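Local coordinates for protein SsfX3 (Streptomyces sp. SF2575, PDB 3SKV) that probably transfers a salicylyl group to an intermediate of tetracycline biosynthesis, as an acyltransferase with a GDSL/SGNH-type fold, at residues Y348-K351 with P356-P359; A210-A215 with I366-S371. The protein carries 1 engineered substitution. All coordinates share one frame; numbering follows the deposited sequence.

In the fold
Along the chain, the first segment met is 210-215 on helix 208-216, which lies in the beta-alpha-beta crossover between the parallel strands 187-192 and 219-223. Contact 2 pairs it with 366-371 on helix 361-377 and so closes a long loop of 150 residues, in which four strands of the five-stranded parallel sheet are laid down. Within that loop lies contact 1, where the chain doubles back so that 348-351 meets 356-359 across four residues, just ahead of helix 361-377. The two contacts do not touch, their centres being about 18 Å apart. One shapes the loop leading into the C-terminal helix; the other joins that helix to helix 208-216.

Contact 1 (Y348-K351 with P356-P359); sequences YLEK and PTHP
Pro-356 lies over one face of the Tyr-348 ring, its CB 3.6 Å from CG of Tyr-348. Pro-356 CB stands over the face off centre, nearer the CG end of the ring than the hydroxyl, in a CH-pi contact.

Thr-357 brings its backbone to Glu-350: its N donates to Glu-350 OE1 at 2.9 Å, coming from above the carboxylate plane. The Glu-350 chain makes this possible by bending at chi2 (64°), which folds its carboxylate back toward the backbone of Thr-357 and His-358.

His-358 completes the grip. Its N reaches the same OE1 of Glu-350 at 2.8 Å, on the syn side but tilted out of the plane, and from the same face as Thr-357 N. Its ring then donates from ND1 to Glu-350 OE2 at 2.7 Å; ND1 meets OE2 from above the carboxylate plane, whereas OE2 lies close to the imidazole plane, the two planes being turned 51° apart. Three N-H groups thus hold both carboxylate oxygens, which helps fix the rotation of the imidazole. With an alanine here in place of Glu-350, two successive backbone N-H groups would probably lose their acceptor and the His-358 ring its anchor. The backbone O of His-358 accepts from Leu-349 N at 2.8 Å in a nearly straight bond.

At Pro-359 the backbones form a single beta bridge with Tyr-348, their CA atoms 4.3 Å apart.

This His-carboxylate pair, in the loop leading into the last helix, is consistent with the active-site histidine region of GDSL/SGNH enzymes. Arg-199 touches both Leu-349 and His-358 from another loop. The Tyr-348 OH is hydrogen-bonded to NE1 of Trp-339, the residue that follows helix 335-338, and the contact belongs to the loop that runs from that helix to helix 361-377.

Contact 2 (A210-A215 with I366-S371); sequences ALAARA and IFAESS
Ala-368 presses its methyl group against Leu-211 and Ala-212, and these apolar meetings carry the contact. Its CB comes within 3.8 Å of Leu-211 CB, so the leucine touches with the base of its side chain and not with its branched end. The same methyl lies 4.2 Å from Ala-212 CB, and the backbone approaches closely here, with the CA atoms of Ala-212 and Ala-368 4.9 Å apart. Small side chains at both positions allow the helices to come this near; the interface between the segments is correspondingly small, burying 139 Å² in all.

Polar linkage between the segments runs through water. One molecule donates to Glu-369 OE1 at 2.6 Å and, weakly, to Leu-211 O at 3.4 Å, bridging the carboxylate to a helix carbonyl. The same OE1 forms a salt bridge with Arg-372, one turn further along its own helix.

Within helix 361-377, Ser-371 turns its hydroxyl back onto the preceding turn: its OG donates to Phe-367 O at 2.8 Å, from above the carbonyl plane. The buried hydroxyl thus finds its acceptor within its own helix; the same oxygen takes the helical bond of Ser-371 N from the opposite face.

Helix 208-216 is packed between two parts of the fold. Ala-210 and Arg-214 touch Trp-158 on strand 153-158 of an antiparallel sheet, while Leu-211 and Ala-212 meet helix 361-377, which in turn rests Phe-367 and Ser-371 on Val-338 of helix 335-338.

Contact 1 (Y348-K351 with P356-P359)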
# COMPACT_ATOMS: atom_id res chain seq x y z
N TYR A 348 6.40 18.67 3.58
CA TYR A 348 5.66 18.04 4.67
C TYR A 348 4.28 18.63 4.86
O TYR A 348 4.08 19.83 4.72
CB TYR A 348 6.43 18.10 5.99
CG TYR A 348 7.54 17.08 6.09
CD1 TYR A 348 7.29 15.80 6.57
CD2 TYR A 348 8.84 17.41 5.73
CE1 TYR A 348 8.33 14.88 6.74
CE2 TYR A 348 9.88 16.49 5.87
CZ TYR A 348 9.63 15.24 6.41
OH TYR A 348 10.66 14.33 6.53
N LEU A 349 3.35 17.76 5.28
CA LEU A 349 1.96 18.07 5.54
C LEU A 349 1.74 18.87 6.84
O LEU A 349 1.04 19.88 6.80
CB LEU A 349 1.18 16.75 5.57
CG LEU A 349 -0.26 16.77 6.11
CD1 LEU A 349 -1.19 17.43 5.11
CD2 LEU A 349 -0.74 15.37 6.45
N GLU A 350 2.28 18.38 7.98
CA GLU A 350 2.08 18.93 9.34
C GLU A 350 2.44 20.39 9.53
O GLU A 350 3.54 20.82 9.14
CB GLU A 350 2.73 18.06 10.45
CG GLU A 350 2.23 16.62 10.57
CD GLU A 350 2.46 15.69 9.38
OE1 GLU A 350 3.53 15.80 8.73
OE2 GLU A 350 1.55 14.88 9.09
N LYS A 351 1.53 21.14 10.16
CA LYS A 351 1.67 22.56 10.49
C LYS A 351 2.78 22.79 11.57
O LYS A 351 3.03 21.86 12.35
CB LYS A 351 0.31 23.22 10.85
CG LYS A 351 -0.50 22.53 11.97
CD LYS A 351 -1.63 21.64 11.43
CE LYS A 351 -1.28 20.17 11.38
NZ LYS A 351 -1.22 19.69 9.99
N PRO A 356 6.92 17.35 11.76
CA PRO A 356 6.73 16.91 10.36
C PRO A 356 6.97 15.41 10.27
O PRO A 356 8.02 14.90 10.67
CB PRO A 356 7.75 17.74 9.58
CG PRO A 356 8.75 18.18 10.59
CD PRO A 356 8.06 18.28 11.90
N THR A 357 5.92 14.68 9.87
CA THR A 357 5.98 13.22 9.79
C THR A 357 5.54 12.67 8.44
O THR A 357 6.10 11.69 7.96
CB THR A 357 5.27 12.55 11.01
OG1 THR A 357 3.96 13.08 11.16
CG2 THR A 357 6.03 12.75 12.35
N HIS A 358 4.55 13.32 7.80
CA HIS A 358 3.97 12.89 6.53
C HIS A 358 4.26 13.83 5.35
O HIS A 358 4.13 15.04 5.51
CB HIS A 358 2.43 12.75 6.68
CG HIS A 358 2.01 11.77 7.75
ND1 HIS A 358 1.68 12.20 9.03
CD2 HIS A 358 1.93 10.42 7.70
CE1 HIS A 358 1.36 11.10 9.70
NE2 HIS A 358 1.51 10.01 8.95
N PRO A 359 4.56 13.29 4.14
CA PRO A 359 4.71 14.18 2.97
C PRO A 359 3.34 14.73 2.54
O PRO A 359 2.31 14.09 2.76
CB PRO A 359 5.26 13.26 1.87
CG PRO A 359 5.62 11.97 2.55
CD PRO A 359 4.74 11.88 3.75

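Contact 2 (A210-A215 with I366-S371)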
# COMPACT_ATOMS: atom_id res chain seq x y z
N ALA A 210 1.28 4.49 -5.21
CA ALA A 210 0.39 4.50 -6.37
C ALA A 210 1.07 5.17 -7.56
O ALA A 210 1.08 4.59 -8.65
CB ALA A 210 -0.91 5.22 -6.01
N LEU A 211 1.68 6.36 -7.35
CA LEU A 211 2.39 7.13 -8.38
C LEU A 211 3.59 6.37 -8.90
O LEU A 211 3.84 6.38 -10.11
CB LEU A 211 2.87 8.46 -7.78
CG LEU A 211 2.09 9.77 -8.00
CD1 LEU A 211 0.79 9.62 -8.88
CD2 LEU A 211 1.93 10.51 -6.71
N ALA A 212 4.36 5.72 -8.01
CA ALA A 212 5.55 4.96 -8.41
C ALA A 212 5.13 3.75 -9.26
O ALA A 212 5.68 3.58 -10.33
CB ALA A 212 6.35 4.52 -7.18
N ALA A 213 4.10 2.98 -8.83
CA ALA A 213 3.59 1.81 -9.56
C ALA A 213 3.03 2.17 -10.93
O ALA A 213 3.30 1.48 -11.91
CB ALA A 213 2.52 1.09 -8.75
N ARG A 214 2.24 3.24 -10.99
CA ARG A 214 1.62 3.70 -12.23
C ARG A 214 2.67 4.15 -13.24
O ARG A 214 2.56 3.80 -14.42
CB ARG A 214 0.61 4.83 -11.96
CG ARG A 214 -0.64 4.38 -11.25
CD ARG A 214 -1.40 5.57 -10.69
NE ARG A 214 -1.93 6.42 -11.74
CZ ARG A 214 -2.35 7.67 -11.56
NH1 ARG A 214 -2.30 8.22 -10.35
NH2 ARG A 214 -2.83 8.37 -12.58
N ALA A 215 3.71 4.88 -12.78
CA ALA A 215 4.76 5.35 -13.68
C ALA A 215 5.60 4.18 -14.20
O ALA A 215 6.10 4.22 -15.32
CB ALA A 215 5.63 6.35 -12.98
N ILE A 366 7.44 13.63 -5.14
CA ILE A 366 8.90 13.65 -4.99
C ILE A 366 9.41 12.29 -4.49
O ILE A 366 10.35 11.74 -5.06
CB ILE A 366 9.35 14.85 -4.09
CG1 ILE A 366 8.90 16.23 -4.64
CG2 ILE A 366 10.86 14.81 -3.77
CD1 ILE A 366 9.29 16.56 -6.01
N PHE A 367 8.77 11.76 -3.42
CA PHE A 367 9.09 10.46 -2.82
C PHE A 367 9.05 9.35 -3.90
O PHE A 367 9.99 8.54 -3.99
CB PHE A 367 8.11 10.13 -1.67
CG PHE A 367 8.58 9.04 -0.73
CD1 PHE A 367 8.54 7.70 -1.11
CD2 PHE A 367 9.11 9.34 0.52
CE1 PHE A 367 9.02 6.70 -0.26
CE2 PHE A 367 9.56 8.33 1.38
CZ PHE A 367 9.52 7.02 0.98
N ALA A 368 8.00 9.37 -4.74
CA ALA A 368 7.76 8.41 -5.81
C ALA A 368 8.86 8.42 -6.87
O ALA A 368 9.36 7.35 -7.23
CB ALA A 368 6.39 8.67 -6.46
N GLU A 369 9.23 9.62 -7.37
CA GLU A 369 10.25 9.82 -8.41
C GLU A 369 11.61 9.45 -7.82
O GLU A 369 12.40 8.77 -8.48
CB GLU A 369 10.23 11.29 -8.87
CG GLU A 369 9.91 11.58 -10.33
CD GLU A 369 8.57 11.15 -10.92
OE1 GLU A 369 8.40 9.92 -11.09
OE2 GLU A 369 7.83 12.02 -11.44
N SER A 370 11.83 9.82 -6.55
CA SER A 370 13.06 9.52 -5.82
C SER A 370 13.27 8.01 -5.63
O SER A 370 14.39 7.52 -5.82
CB SER A 370 13.08 10.26 -4.49
OG SER A 370 14.36 10.19 -3.89
N SER A 371 12.19 7.28 -5.28
CA SER A 371 12.21 5.83 -5.11
C SER A 371 12.52 5.16 -6.44
O SER A 371 13.35 4.25 -6.47
CB SER A 371 10.86 5.32 -4.60
OG SER A 371 10.54 5.88 -3.33
O HOH W 1 6.41 8.61 -10.01